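Local coordinates for DUF4595 domain-containing protein (Bacteroides vulgatus, PDB 3TZG) that is of unknown function but folds as a porin-like beta barrel, which suggests, without proving, a role at the bacterial outer membrane, at residues 24-29 / 167-172; 159-164 / 216-221; 173-178 / 229-234. All blocks are in the same frame, centred on the assembly; numbering follows the deposited sequence.

Contact 1 (24-29 / 167-172); sequences LKLEYD and ANLNLQ
Tyr28, with CG anti to its carbonyl carbon (chi1 -56°), sends its ring from strand 23-28 toward the loop 167-172, where Asn168 holds CG between its backbone N and carbonyl carbon, a torsion that turns its amide to meet the phenol from the opposite direction. Asn168 ND2 donates to Tyr28 OH over 2.9 Å, with an angle of 154° at the hydrogen. The phenol oxygen is tilted a little from the amide plane, and ring and amide are turned 76° apart. Both groups have a second partner in the same residue: Tyr28 OH bonds to Val10 O, and Asn168 OD1 accepts from Val10 N. Tyrosine suits the site because one hydroxyl can give and receive at once, asparagine because its amide offers a donor and an acceptor side by side. Beside this polar group Leu26 and Leu169 reach tip to tip, CD2 of Leu26 lying 3.8 Å from CD1 of Leu169, an apolar match for two buried branches. A phenylalanine in place of Tyr28 would probably leave Asn168 ND2 and Val10 O without the hydroxyl that joins them. Tyr9 packs edge-to-face with Tyr28, while Ile34 and Tyr37 of strand 34-37 touch Tyr28 and Leu26 respectively, so the loop leading to helix 181-188 is fastened to the barrel wall and the N-terminal segment together.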
ATOM      1  N   LEU A  24      -2.696  10.068 -13.401  1.00 68.15           N
ATOM      2  CA  LEU A  24      -1.783   8.999 -13.806  1.00 67.84           C
ATOM      3  C   LEU A  24      -2.467   7.996 -14.733  1.00 69.97           C
ATOM      4  O   LEU A  24      -3.501   7.430 -14.372  1.00 68.58           O
ATOM      5  CB  LEU A  24      -1.262   8.267 -12.555  1.00 66.28           C
ATOM      6  CG  LEU A  24      -0.599   9.108 -11.451  1.00 71.02           C
ATOM      7  CD1 LEU A  24      -0.525   8.334 -10.147  1.00 69.39           C
ATOM      8  CD2 LEU A  24       0.777   9.603 -11.871  1.00 76.73           C
ATOM      9  N   LYS A  25      -1.899   7.795 -15.930  1.00 67.06           N
ATOM     10  CA  LYS A  25      -2.392   6.844 -16.932  1.00 67.26           C
ATOM     11  C   LYS A  25      -1.725   5.496 -16.672  1.00 68.60           C
ATOM     12  O   LYS A  25      -0.517   5.454 -16.416  1.00 69.17           O
ATOM     13  CB  LYS A  25      -2.115   7.371 -18.361  1.00 73.35           C
ATOM     14  CG  LYS A  25      -2.789   6.599 -19.500  1.00 88.16           C
ATOM     15  N   LEU A  26      -2.510   4.407 -16.675  1.00 62.30           N
ATOM     16  CA  LEU A  26      -2.003   3.054 -16.408  1.00 60.33           C
ATOM     17  C   LEU A  26      -1.943   2.242 -17.691  1.00 65.35           C
ATOM     18  O   LEU A  26      -2.927   2.216 -18.435  1.00 66.29           O
ATOM     19  CB  LEU A  26      -2.865   2.326 -15.368  1.00 57.70           C
ATOM     20  CG  LEU A  26      -2.565   2.527 -13.889  1.00 58.90           C
ATOM     21  CD1 LEU A  26      -2.749   3.973 -13.453  1.00 58.13           C
ATOM     22  CD2 LEU A  26      -3.506   1.694 -13.077  1.00 59.14           C
ATOM     23  N   GLU A  27      -0.794   1.582 -17.952  1.00 61.59           N
ATOM     24  CA  GLU A  27      -0.611   0.791 -19.171  1.00 63.70           C
ATOM     25  C   GLU A  27      -0.342  -0.678 -18.841  1.00 66.24           C
ATOM     26  O   GLU A  27       0.244  -0.985 -17.794  1.00 65.21           O
ATOM     27  CB  GLU A  27       0.521   1.364 -20.053  1.00 67.45           C
ATOM     28  CG  GLU A  27       0.213   2.728 -20.663  1.00 80.71           C
ATOM     29  CD  GLU A  27      -1.014   2.786 -21.558  1.00121.61           C
ATOM     30  OE1 GLU A  27      -1.240   1.825 -22.330  1.00128.68           O
ATOM     31  OE2 GLU A  27      -1.743   3.803 -21.497  1.00122.80           O
ATOM     32  N   TYR A  28      -0.802  -1.581 -19.741  1.00 63.26           N
ATOM     33  CA  TYR A  28      -0.704  -3.037 -19.599  1.00 63.44           C
ATOM     34  C   TYR A  28      -0.166  -3.714 -20.848  1.00 73.20           C
ATOM     35  O   TYR A  28      -0.365  -3.210 -21.958  1.00 76.26           O
ATOM     36  CB  TYR A  28      -2.083  -3.643 -19.275  1.00 63.16           C
ATOM     37  CG  TYR A  28      -2.739  -3.066 -18.042  1.00 61.80           C
ATOM     38  CD1 TYR A  28      -2.487  -3.596 -16.777  1.00 62.78           C
ATOM     39  CD2 TYR A  28      -3.603  -1.977 -18.134  1.00 61.35           C
ATOM     40  CE1 TYR A  28      -3.071  -3.046 -15.631  1.00 61.59           C
ATOM     41  CE2 TYR A  28      -4.183  -1.410 -16.997  1.00 59.79           C
ATOM     42  CZ  TYR A  28      -3.924  -1.953 -15.749  1.00 64.78           C
ATOM     43  OH  TYR A  28      -4.516  -1.391 -14.641  1.00 60.87           O
ATOM     44  N   ASP A  29       0.482  -4.882 -20.677  1.00 70.64           N
ATOM     45  CA  ASP A  29       0.997  -5.655 -21.802  1.00 73.13           C
ATOM     46  C   ASP A  29      -0.082  -6.624 -22.310  1.00 79.70           C
ATOM     47  O   ASP A  29      -1.166  -6.692 -21.722  1.00 78.06           O
ATOM     48  CB  ASP A  29       2.282  -6.390 -21.416  1.00 74.51           C
ATOM     49  CG  ASP A  29       2.178  -7.461 -20.347  1.00 81.52           C
ATOM     50  OD1 ASP A  29       1.083  -8.070 -20.211  1.00 81.84           O
ATOM     51  OD2 ASP A  29       3.227  -7.782 -19.731  1.00 82.99           O
ATOM     52  N   ALA A 167     -12.231  -5.578  -9.907  1.00 65.64           N
ATOM     53  CA  ALA A 167     -11.230  -4.819 -10.650  1.00 62.28           C
ATOM     54  C   ALA A 167      -9.969  -5.653 -10.783  1.00 60.09           C
ATOM     55  O   ALA A 167      -9.802  -6.639 -10.055  1.00 59.66           O
ATOM     56  CB  ALA A 167     -10.947  -3.497  -9.959  1.00 61.57           C
ATOM     57  N   ASN A 168      -9.095  -5.283 -11.722  1.00 53.54           N
ATOM     58  CA  ASN A 168      -7.829  -5.984 -11.970  1.00 52.20           C
ATOM     59  C   ASN A 168      -6.813  -5.707 -10.830  1.00 54.86           C
ATOM     60  O   ASN A 168      -6.015  -6.579 -10.505  1.00 54.76           O
ATOM     61  CB  ASN A 168      -7.252  -5.570 -13.320  1.00 48.09           C
ATOM     62  CG  ASN A 168      -6.733  -4.154 -13.382  1.00 62.77           C
ATOM     63  OD1 ASN A 168      -7.448  -3.182 -13.156  1.00 60.66           O
ATOM     64  ND2 ASN A 168      -5.459  -4.011 -13.667  1.00 58.70           N
ATOM     65  N   LEU A 169      -6.861  -4.501 -10.225  1.00 49.44           N
ATOM     66  CA  LEU A 169      -5.975  -4.098  -9.139  1.00 46.75           C
ATOM     67  C   LEU A 169      -6.599  -4.387  -7.799  1.00 51.10           C
ATOM     68  O   LEU A 169      -7.822  -4.524  -7.701  1.00 50.69           O
ATOM     69  CB  LEU A 169      -5.637  -2.592  -9.224  1.00 45.44           C
ATOM     70  CG  LEU A 169      -5.053  -2.013 -10.517  1.00 49.39           C
ATOM     71  CD1 LEU A 169      -4.909  -0.535 -10.394  1.00 47.89           C
ATOM     72  CD2 LEU A 169      -3.716  -2.661 -10.889  1.00 49.05           C
ATOM     73  N   ASN A 170      -5.755  -4.467  -6.746  1.00 47.25           N
ATOM     74  CA  ASN A 170      -6.230  -4.653  -5.383  1.00 45.14           C
ATOM     75  C   ASN A 170      -6.406  -3.264  -4.820  1.00 49.73           C
ATOM     76  O   ASN A 170      -5.469  -2.683  -4.255  1.00 49.93           O
ATOM     77  CB  ASN A 170      -5.299  -5.543  -4.555  1.00 42.58           C
ATOM     78  CG  ASN A 170      -5.779  -5.771  -3.149  1.00 68.34           C
ATOM     79  OD1 ASN A 170      -6.962  -5.600  -2.823  1.00 64.42           O
ATOM     80  ND2 ASN A 170      -4.881  -6.198  -2.284  1.00 64.90           N
ATOM     81  N   LEU A 171      -7.625  -2.727  -4.993  1.00 46.26           N
ATOM     82  CA  LEU A 171      -7.983  -1.348  -4.640  1.00 46.06           C
ATOM     83  C   LEU A 171      -7.924  -1.059  -3.118  1.00 48.52           C
ATOM     84  O   LEU A 171      -7.878   0.127  -2.775  1.00 47.18           O
ATOM     85  CB  LEU A 171      -9.366  -0.978  -5.204  1.00 46.57           C
ATOM     86  CG  LEU A 171      -9.390  -1.023  -6.758  1.00 52.07           C
ATOM     87  CD1 LEU A 171     -10.721  -0.667  -7.298  1.00 52.40           C
ATOM     88  CD2 LEU A 171      -8.289  -0.148  -7.378  1.00 52.90           C
ATOM     89  N   GLN A 172      -7.786  -2.103  -2.232  1.00 44.80           N
ATOM     90  CA  GLN A 172      -7.598  -1.955  -0.772  1.00 43.16           C
ATOM     91  C   GLN A 172      -6.336  -1.188  -0.484  1.00 48.16           C
ATOM     92  O   GLN A 172      -6.221  -0.550   0.568  1.00 47.35           O
ATOM     93  CB  GLN A 172      -7.511  -3.307  -0.062  1.00 44.70           C
ATOM     94  CG  GLN A 172      -8.681  -4.236  -0.287  1.00 86.26           C
ATOM     95  CD  GLN A 172      -8.365  -5.662   0.106  1.00119.54           C
ATOM     96  OE1 GLN A 172      -7.360  -5.957   0.792  1.00109.09           O
ATOM     97  NE2 GLN A 172      -9.219  -6.585  -0.351  1.00118.91           N
TER

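Contact 2 (159-164 / 216-221); sequences YDNNIN and NVHANY
Ile163 and Tyr221 are the residues of closest backbone approach, their CA atoms 8.4 Å apart, with Ile163 just beyond a type I turn that runs from Tyr159 to Asn162 and is closed by Asn162 N to Tyr159 O at 3.0 Å. No hydrogen bond links the two segments, and what joins them is mostly apolar. Ile163 sets two branches against CD2 of the Tyr221 ring: CG2 stands 3.8 Å from Tyr221 CD2, and CD1 lies 3.9 Å from that same ring carbon and 4.2 Å from Tyr221 CE2. The branching explains the double touch, since CG2 is anti to the backbone N while CG1, anti to the carbonyl carbon (chi1 -64°), carries CD1 to the ring. The two side chains cross obliquely. A beta-branched residue suits the short, weakly bonded strand 163-164, and the tyrosine offers a broad apolar surface while its hydroxyl bonds to Pro201 O, which fixes the far end of the ring. A second, looser meeting lies on the more exposed side, where Asn161 ND2 approaches the edge of the His218 imidazole, near its plane, 4.5 Å from CE1. This is a peripheral touch with little hold of its own; His218 is positioned instead by the hydrogen bond of its ND1 to Asp203 OD1, and the backbone N of Asn161 bonds to Asn202 OD1. Polar residues fit a turn that faces solvent. Strand 199-208 connects the two segments: Ile163 pairs by backbone bonds with its Leu200 and Ala219 with its Asn202, while Tyr221 also touches Ile231 of strand 227-235, the next antiparallel neighbour of strand 213-224 in the barrel wall.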
ATOM      1  N   TYR A 159     -16.149  -4.369   7.821  1.00 40.81           N
ATOM      2  CA  TYR A 159     -16.754  -4.762   6.539  1.00 40.10           C
ATOM      3  C   TYR A 159     -18.275  -5.049   6.671  1.00 51.94           C
ATOM      4  O   TYR A 159     -18.835  -5.810   5.864  1.00 54.72           O
ATOM      5  CB  TYR A 159     -16.044  -6.019   6.012  1.00 38.75           C
ATOM      6  CG  TYR A 159     -14.565  -5.826   5.776  1.00 38.24           C
ATOM      7  CD1 TYR A 159     -14.090  -5.357   4.551  1.00 39.48           C
ATOM      8  CD2 TYR A 159     -13.634  -6.154   6.756  1.00 38.33           C
ATOM      9  CE1 TYR A 159     -12.723  -5.173   4.326  1.00 37.35           C
ATOM     10  CE2 TYR A 159     -12.269  -5.959   6.549  1.00 37.89           C
ATOM     11  CZ  TYR A 159     -11.820  -5.465   5.335  1.00 38.25           C
ATOM     12  OH  TYR A 159     -10.485  -5.311   5.134  1.00 31.46           O
ATOM     13  N   ASP A 160     -18.949  -4.461   7.689  1.00 50.29           N
ATOM     14  CA  ASP A 160     -20.364  -4.747   7.960  1.00 51.71           C
ATOM     15  C   ASP A 160     -21.269  -4.282   6.827  1.00 55.01           C
ATOM     16  O   ASP A 160     -22.313  -4.890   6.626  1.00 56.33           O
ATOM     17  CB  ASP A 160     -20.817  -4.114   9.286  1.00 54.30           C
ATOM     18  CG  ASP A 160     -20.101  -4.676  10.510  1.00 68.10           C
ATOM     19  OD1 ASP A 160     -19.540  -5.805  10.414  1.00 68.46           O
ATOM     20  OD2 ASP A 160     -20.097  -3.991  11.563  1.00 74.70           O
ATOM     21  N   ASN A 161     -20.870  -3.250   6.072  1.00 50.89           N
ATOM     22  CA  ASN A 161     -21.661  -2.726   4.950  1.00 51.14           C
ATOM     23  C   ASN A 161     -21.555  -3.656   3.727  1.00 55.87           C
ATOM     24  O   ASN A 161     -22.353  -3.521   2.806  1.00 55.49           O
ATOM     25  CB  ASN A 161     -21.237  -1.289   4.580  1.00 49.20           C
ATOM     26  CG  ASN A 161     -21.580  -0.209   5.594  1.00 73.24           C
ATOM     27  OD1 ASN A 161     -22.248  -0.454   6.606  1.00 64.12           O
ATOM     28  ND2 ASN A 161     -21.155   1.040   5.317  1.00 68.00           N
ATOM     29  N   ASN A 162     -20.599  -4.615   3.744  1.00 54.22           N
ATOM     30  CA  ASN A 162     -20.321  -5.624   2.710  1.00 55.80           C
ATOM     31  C   ASN A 162     -20.202  -4.985   1.320  1.00 58.49           C
ATOM     32  O   ASN A 162     -20.949  -5.308   0.391  1.00 58.61           O
ATOM     33  CB  ASN A 162     -21.371  -6.750   2.694  1.00 65.41           C
ATOM     34  CG  ASN A 162     -21.083  -7.855   3.682  1.00114.06           C
ATOM     35  OD1 ASN A 162     -21.031  -7.654   4.909  1.00110.41           O
ATOM     36  ND2 ASN A 162     -20.889  -9.057   3.158  1.00114.30           N
ATOM     37  N   ILE A 163     -19.217  -4.089   1.202  1.00 54.30           N
ATOM     38  CA  ILE A 163     -18.840  -3.394  -0.023  1.00 52.61           C
ATOM     39  C   ILE A 163     -17.878  -4.308  -0.766  1.00 58.01           C
ATOM     40  O   ILE A 163     -16.846  -4.721  -0.232  1.00 58.29           O
ATOM     41  CB  ILE A 163     -18.262  -1.992   0.285  1.00 53.96           C
ATOM     42  CG1 ILE A 163     -19.367  -1.126   0.945  1.00 55.16           C
ATOM     43  CG2 ILE A 163     -17.738  -1.325  -1.010  1.00 52.97           C
ATOM     44  CD1 ILE A 163     -18.913   0.016   1.719  1.00 69.97           C
ATOM     45  N   ASN A 164     -18.271  -4.686  -1.968  1.00 56.80           N
ATOM     46  CA  ASN A 164     -17.500  -5.581  -2.822  1.00 57.16           C
ATOM     47  C   ASN A 164     -17.340  -4.959  -4.178  1.00 59.92           C
ATOM     48  O   ASN A 164     -18.214  -4.225  -4.648  1.00 60.31           O
ATOM     49  CB  ASN A 164     -18.160  -6.966  -2.928  1.00 60.48           C
ATOM     50  CG  ASN A 164     -18.206  -7.678  -1.599  1.00 86.20           C
ATOM     51  OD1 ASN A 164     -17.197  -8.215  -1.105  1.00 72.59           O
ATOM     52  ND2 ASN A 164     -19.375  -7.648  -0.964  1.00 80.66           N
ATOM     53  N   ASN A 216     -10.564   7.633  14.174  1.00 41.01           N
ATOM     54  CA  ASN A 216     -11.571   6.837  13.464  1.00 39.88           C
ATOM     55  C   ASN A 216     -12.051   7.569  12.224  1.00 43.54           C
ATOM     56  O   ASN A 216     -12.432   8.742  12.283  1.00 44.92           O
ATOM     57  CB  ASN A 216     -12.756   6.488  14.362  1.00 39.53           C
ATOM     58  CG  ASN A 216     -12.364   5.533  15.451  1.00 48.25           C
ATOM     59  OD1 ASN A 216     -12.441   4.308  15.339  1.00 58.36           O
ATOM     60  ND2 ASN A 216     -11.850   6.055  16.492  1.00 31.77           N
ATOM     61  N   VAL A 217     -11.991   6.879  11.092  1.00 38.57           N
ATOM     62  CA  VAL A 217     -12.401   7.416   9.792  1.00 37.57           C
ATOM     63  C   VAL A 217     -13.444   6.496   9.131  1.00 42.10           C
ATOM     64  O   VAL A 217     -13.619   5.333   9.525  1.00 43.58           O
ATOM     65  CB  VAL A 217     -11.200   7.639   8.826  1.00 39.50           C
ATOM     66  CG1 VAL A 217     -10.194   8.619   9.402  1.00 38.62           C
ATOM     67  CG2 VAL A 217     -10.527   6.330   8.457  1.00 38.72           C
ATOM     68  N   HIS A 218     -14.109   7.033   8.112  1.00 36.52           N
ATOM     69  CA  HIS A 218     -15.058   6.338   7.293  1.00 35.87           C
ATOM     70  C   HIS A 218     -14.570   6.357   5.849  1.00 42.72           C
ATOM     71  O   HIS A 218     -14.103   7.398   5.364  1.00 42.98           O
ATOM     72  CB  HIS A 218     -16.443   6.986   7.422  1.00 37.95           C
ATOM     73  CG  HIS A 218     -17.497   6.373   6.531  1.00 41.24           C
ATOM     74  ND1 HIS A 218     -18.074   5.147   6.826  1.00 42.94           N
ATOM     75  CD2 HIS A 218     -18.009   6.820   5.366  1.00 41.77           C
ATOM     76  CE1 HIS A 218     -18.924   4.910   5.845  1.00 41.78           C
ATOM     77  NE2 HIS A 218     -18.921   5.891   4.950  1.00 41.77           N
ATOM     78  N   ALA A 219     -14.662   5.204   5.159  1.00 38.99           N
ATOM     79  CA  ALA A 219     -14.318   5.102   3.746  1.00 37.66           C
ATOM     80  C   ALA A 219     -15.577   5.166   2.925  1.00 40.71           C
ATOM     81  O   ALA A 219     -16.550   4.500   3.242  1.00 42.58           O
ATOM     82  CB  ALA A 219     -13.567   3.822   3.478  1.00 37.79           C
ATOM     83  N   ASN A 220     -15.588   5.995   1.917  1.00 35.92           N
ATOM     84  CA  ASN A 220     -16.764   6.173   1.087  1.00 37.19           C
ATOM     85  C   ASN A 220     -16.432   5.854  -0.405  1.00 43.12           C
ATOM     86  O   ASN A 220     -15.493   6.422  -0.993  1.00 41.60           O
ATOM     87  CB  ASN A 220     -17.305   7.603   1.255  1.00 41.77           C
ATOM     88  CG  ASN A 220     -18.572   7.813   0.500  1.00 65.77           C
ATOM     89  OD1 ASN A 220     -19.598   7.187   0.796  1.00 80.96           O
ATOM     90  ND2 ASN A 220     -18.497   8.597  -0.559  1.00 39.68           N
ATOM     91  N   TYR A 221     -17.223   4.933  -1.004  1.00 40.94           N
ATOM     92  CA  TYR A 221     -16.980   4.501  -2.363  1.00 40.68           C
ATOM     93  C   TYR A 221     -18.165   4.749  -3.267  1.00 47.71           C
ATOM     94  O   TYR A 221     -19.263   4.293  -2.942  1.00 51.31           O
ATOM     95  CB  TYR A 221     -16.656   2.994  -2.390  1.00 40.71           C
ATOM     96  CG  TYR A 221     -15.659   2.532  -1.365  1.00 42.02           C
ATOM     97  CD1 TYR A 221     -14.289   2.591  -1.622  1.00 43.98           C
ATOM     98  CD2 TYR A 221     -16.077   2.001  -0.148  1.00 42.83           C
ATOM     99  CE1 TYR A 221     -13.359   2.167  -0.676  1.00 43.80           C
ATOM    100  CE2 TYR A 221     -15.157   1.572   0.805  1.00 43.31           C
ATOM    101  CZ  TYR A 221     -13.796   1.656   0.534  1.00 49.48           C
ATOM    102  OH  TYR A 221     -12.872   1.249   1.458  1.00 47.28           O
TER

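Contact 3 (173-178 / 229-234); sequences AYVIDY and VRIEVL
Val175 makes the tight part of this contact, pressing CG1 to within 3.6 Å of Ile231 CG2, the two side chains crossing at about a right angle. Its CG1 is anti to the carbonyl carbon (chi1 -63°), which turns that methyl to the strand. Ile231 uses its other branch as well: CD1 rests 4.0 Å from Tyr174 CB. Beta-branched aliphatic residues suit this place, being compact enough for a loop to lie close to a strand without any polar partner. The loop also touches strand 136-145 through Ile176 and Asp177, consistent with a segment folded into the lumen of a beta barrel, as some porin loops are. Strand 227-235 is part of the wall and is broken by a classic beta bulge, in which Val229 and Arg230 both face Arg222. The looser part lies at Val233, which is partly exposed and meets Val175 CG1 through its CG2 alone, at 4.0 Å; Ile231 and Val233, two residues apart, both point toward the loop. The Tyr174 ring turns away to other partners, packing edge-to-face with Phe184 of helix 181-188 while its hydroxyl bonds to Tyr37 OH. On the strand face away from the loop, Glu232 forms a salt bridge with Arg230, its OE2 being 3.2 Å from NH1; the carboxylate oxygen lies well out of the guanidinium plane, making this an attraction of charges. Arg222 and Arg243 stand near Arg230 as well, and Glu232, together with a long, weak ion pair from Arg230 to Asp245, probably offsets part of that positive charge.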
ATOM      1  N   ALA A 173      -5.356  -1.262  -1.432  1.00 44.05           N
ATOM      2  CA  ALA A 173      -4.070  -0.569  -1.324  1.00 42.24           C
ATOM      3  C   ALA A 173      -4.261   0.938  -1.193  1.00 45.10           C
ATOM      4  O   ALA A 173      -3.385   1.621  -0.678  1.00 45.34           O
ATOM      5  CB  ALA A 173      -3.215  -0.877  -2.539  1.00 43.38           C
ATOM      6  N   TYR A 174      -5.403   1.467  -1.657  1.00 41.14           N
ATOM      7  CA  TYR A 174      -5.661   2.894  -1.580  1.00 40.27           C
ATOM      8  C   TYR A 174      -6.201   3.285  -0.205  1.00 45.16           C
ATOM      9  O   TYR A 174      -6.248   4.488   0.063  1.00 47.92           O
ATOM     10  CB  TYR A 174      -6.621   3.343  -2.694  1.00 41.09           C
ATOM     11  CG  TYR A 174      -5.972   3.364  -4.066  1.00 40.14           C
ATOM     12  CD1 TYR A 174      -5.028   4.332  -4.397  1.00 41.01           C
ATOM     13  CD2 TYR A 174      -6.267   2.390  -5.014  1.00 40.53           C
ATOM     14  CE1 TYR A 174      -4.381   4.322  -5.630  1.00 40.84           C
ATOM     15  CE2 TYR A 174      -5.622   2.366  -6.253  1.00 41.79           C
ATOM     16  CZ  TYR A 174      -4.680   3.337  -6.559  1.00 48.66           C
ATOM     17  OH  TYR A 174      -4.055   3.371  -7.795  1.00 49.87           O
ATOM     18  N   VAL A 175      -6.550   2.308   0.687  1.00 39.33           N
ATOM     19  CA  VAL A 175      -7.083   2.623   2.030  1.00 37.98           C
ATOM     20  C   VAL A 175      -6.349   1.899   3.199  1.00 43.39           C
ATOM     21  O   VAL A 175      -6.456   2.352   4.346  1.00 44.08           O
ATOM     22  CB  VAL A 175      -8.587   2.311   2.149  1.00 41.46           C
ATOM     23  CG1 VAL A 175      -9.410   3.167   1.202  1.00 41.70           C
ATOM     24  CG2 VAL A 175      -8.895   0.829   1.953  1.00 41.69           C
ATOM     25  N   ILE A 176      -5.664   0.776   2.946  1.00 41.36           N
ATOM     26  CA  ILE A 176      -5.042   0.043   4.072  1.00 41.64           C
ATOM     27  C   ILE A 176      -3.691   0.678   4.466  1.00 49.58           C
ATOM     28  O   ILE A 176      -3.183   1.588   3.785  1.00 49.31           O
ATOM     29  CB  ILE A 176      -4.902  -1.481   3.851  1.00 42.46           C
ATOM     30  CG1 ILE A 176      -3.839  -1.804   2.788  1.00 41.01           C
ATOM     31  CG2 ILE A 176      -6.311  -2.048   3.525  1.00 42.02           C
ATOM     32  CD1 ILE A 176      -3.620  -3.233   2.483  1.00 44.18           C
ATOM     33  N   ASP A 177      -3.203   0.237   5.658  1.00 47.89           N
ATOM     34  CA  ASP A 177      -2.014   0.657   6.406  1.00 48.23           C
ATOM     35  C   ASP A 177      -0.789  -0.060   5.928  1.00 52.67           C
ATOM     36  O   ASP A 177      -0.707  -1.270   6.100  1.00 54.84           O
ATOM     37  CB  ASP A 177      -2.248   0.315   7.887  1.00 51.15           C
ATOM     38  CG  ASP A 177      -1.683   1.290   8.878  1.00 76.22           C
ATOM     39  OD1 ASP A 177      -2.384   2.273   9.206  1.00 81.75           O
ATOM     40  OD2 ASP A 177      -0.570   1.042   9.379  1.00 85.11           O
ATOM     41  N   TYR A 178       0.182   0.659   5.361  1.00 47.86           N
ATOM     42  CA  TYR A 178       1.450   0.079   4.883  1.00 45.86           C
ATOM     43  C   TYR A 178       2.606   1.097   5.079  1.00 49.87           C
ATOM     44  O   TYR A 178       2.370   2.294   5.295  1.00 48.45           O
ATOM     45  CB  TYR A 178       1.348  -0.381   3.409  1.00 44.97           C
ATOM     46  CG  TYR A 178       0.922   0.728   2.478  1.00 45.75           C
ATOM     47  CD1 TYR A 178       1.829   1.686   2.043  1.00 47.85           C
ATOM     48  CD2 TYR A 178      -0.401   0.856   2.077  1.00 45.87           C
ATOM     49  CE1 TYR A 178       1.423   2.772   1.280  1.00 48.31           C
ATOM     50  CE2 TYR A 178      -0.809   1.910   1.268  1.00 47.31           C
ATOM     51  CZ  TYR A 178       0.110   2.867   0.865  1.00 57.30           C
ATOM     52  OH  TYR A 178      -0.271   3.919   0.063  1.00 62.08           O
ATOM     53  N   VAL A 229     -15.317   3.947  -8.783  1.00 48.92           N
ATOM     54  CA  VAL A 229     -14.835   5.053  -9.618  1.00 48.00           C
ATOM     55  C   VAL A 229     -14.391   6.222  -8.729  1.00 51.47           C
ATOM     56  O   VAL A 229     -13.780   7.165  -9.231  1.00 51.14           O
ATOM     57  CB  VAL A 229     -15.845   5.503 -10.697  1.00 51.40           C
ATOM     58  CG1 VAL A 229     -15.909   4.468 -11.799  1.00 51.74           C
ATOM     59  CG2 VAL A 229     -17.234   5.769 -10.126  1.00 50.90           C
ATOM     60  N   ARG A 230     -14.651   6.135  -7.409  1.00 47.32           N
ATOM     61  CA  ARG A 230     -14.169   7.119  -6.442  1.00 46.15           C
ATOM     62  C   ARG A 230     -13.997   6.474  -5.062  1.00 47.57           C
ATOM     63  O   ARG A 230     -14.930   5.857  -4.537  1.00 46.45           O
ATOM     64  CB  ARG A 230     -15.077   8.357  -6.335  1.00 45.68           C
ATOM     65  CG  ARG A 230     -14.426   9.428  -5.481  1.00 54.32           C
ATOM     66  CD  ARG A 230     -15.397  10.336  -4.824  1.00 52.81           C
ATOM     67  NE  ARG A 230     -15.781  11.461  -5.664  1.00 65.28           N
ATOM     68  CZ  ARG A 230     -16.696  12.365  -5.307  1.00 85.66           C
ATOM     69  NH1 ARG A 230     -17.352  12.242  -4.139  1.00 49.65           N
ATOM     70  NH2 ARG A 230     -17.009  13.362  -6.131  1.00 74.09           N
ATOM     71  N   ILE A 231     -12.806   6.660  -4.474  1.00 43.38           N
ATOM     72  CA  ILE A 231     -12.461   6.197  -3.126  1.00 42.66           C
ATOM     73  C   ILE A 231     -12.192   7.424  -2.265  1.00 48.30           C
ATOM     74  O   ILE A 231     -11.362   8.248  -2.635  1.00 50.49           O
ATOM     75  CB  ILE A 231     -11.266   5.207  -3.108  1.00 44.86           C
ATOM     76  CG1 ILE A 231     -11.507   3.994  -4.065  1.00 44.04           C
ATOM     77  CG2 ILE A 231     -11.002   4.744  -1.671  1.00 44.72           C
ATOM     78  CD1 ILE A 231     -10.363   3.038  -4.197  1.00 38.95           C
ATOM     79  N   GLU A 232     -12.922   7.568  -1.149  1.00 43.63           N
ATOM     80  CA  GLU A 232     -12.766   8.704  -0.228  1.00 43.11           C
ATOM     81  C   GLU A 232     -12.591   8.252   1.189  1.00 45.10           C
ATOM     82  O   GLU A 232     -13.193   7.263   1.590  1.00 44.43           O
ATOM     83  CB  GLU A 232     -13.969   9.645  -0.278  1.00 45.42           C
ATOM     84  CG  GLU A 232     -13.967  10.616  -1.428  1.00 54.17           C
ATOM     85  CD  GLU A 232     -15.155  11.554  -1.435  1.00 71.47           C
ATOM     86  OE1 GLU A 232     -16.236  11.160  -0.933  1.00 77.36           O
ATOM     87  OE2 GLU A 232     -15.016  12.674  -1.981  1.00 63.44           O
ATOM     88  N   VAL A 233     -11.794   8.984   1.963  1.00 41.01           N
ATOM     89  CA  VAL A 233     -11.598   8.676   3.378  1.00 40.58           C
ATOM     90  C   VAL A 233     -11.909   9.973   4.142  1.00 47.45           C
ATOM     91  O   VAL A 233     -11.272  11.008   3.916  1.00 48.55           O
ATOM     92  CB  VAL A 233     -10.199   8.067   3.687  1.00 41.99           C
ATOM     93  CG1 VAL A 233     -10.013   7.856   5.194  1.00 41.00           C
ATOM     94  CG2 VAL A 233     -10.002   6.746   2.927  1.00 40.15           C
ATOM     95  N   LEU A 234     -12.948   9.933   4.970  1.00 44.62           N
ATOM     96  CA  LEU A 234     -13.420  11.112   5.701  1.00 45.38           C
ATOM     97  C   LEU A 234     -13.331  10.984   7.233  1.00 48.95           C
ATOM     98  O   LEU A 234     -13.558   9.910   7.803  1.00 47.06           O
ATOM     99  CB  LEU A 234     -14.887  11.393   5.356  1.00 45.76           C
ATOM    100  CG  LEU A 234     -15.227  11.684   3.926  1.00 50.86           C
ATOM    101  CD1 LEU A 234     -16.502  11.022   3.580  1.00 51.07           C
ATOM    102  CD2 LEU A 234     -15.282  13.187   3.657  1.00 54.97           C
TER

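How the contacts relate
Contacts 1 and 3 follow in series along the chain, 167-172 running straight into 173-178, and their centres lie 15 Å apart. One continuous loop before helix 181-188 is thus fixed first to strand 23-28 and then to strand 227-235, with Leu171 O packing on Ile231 CD1 between them. Contact 2 alternates with both in sequence; its centre is 21 Å from contact 1 and only 10 Å from contact 3. Strands 213-224 and 227-235 are antiparallel neighbours, probably bonded through Asn220 N to Glu232 O and His218 O to Leu234 N. The three contacts therefore tie the 159-178 region to several parts of one barrel wall.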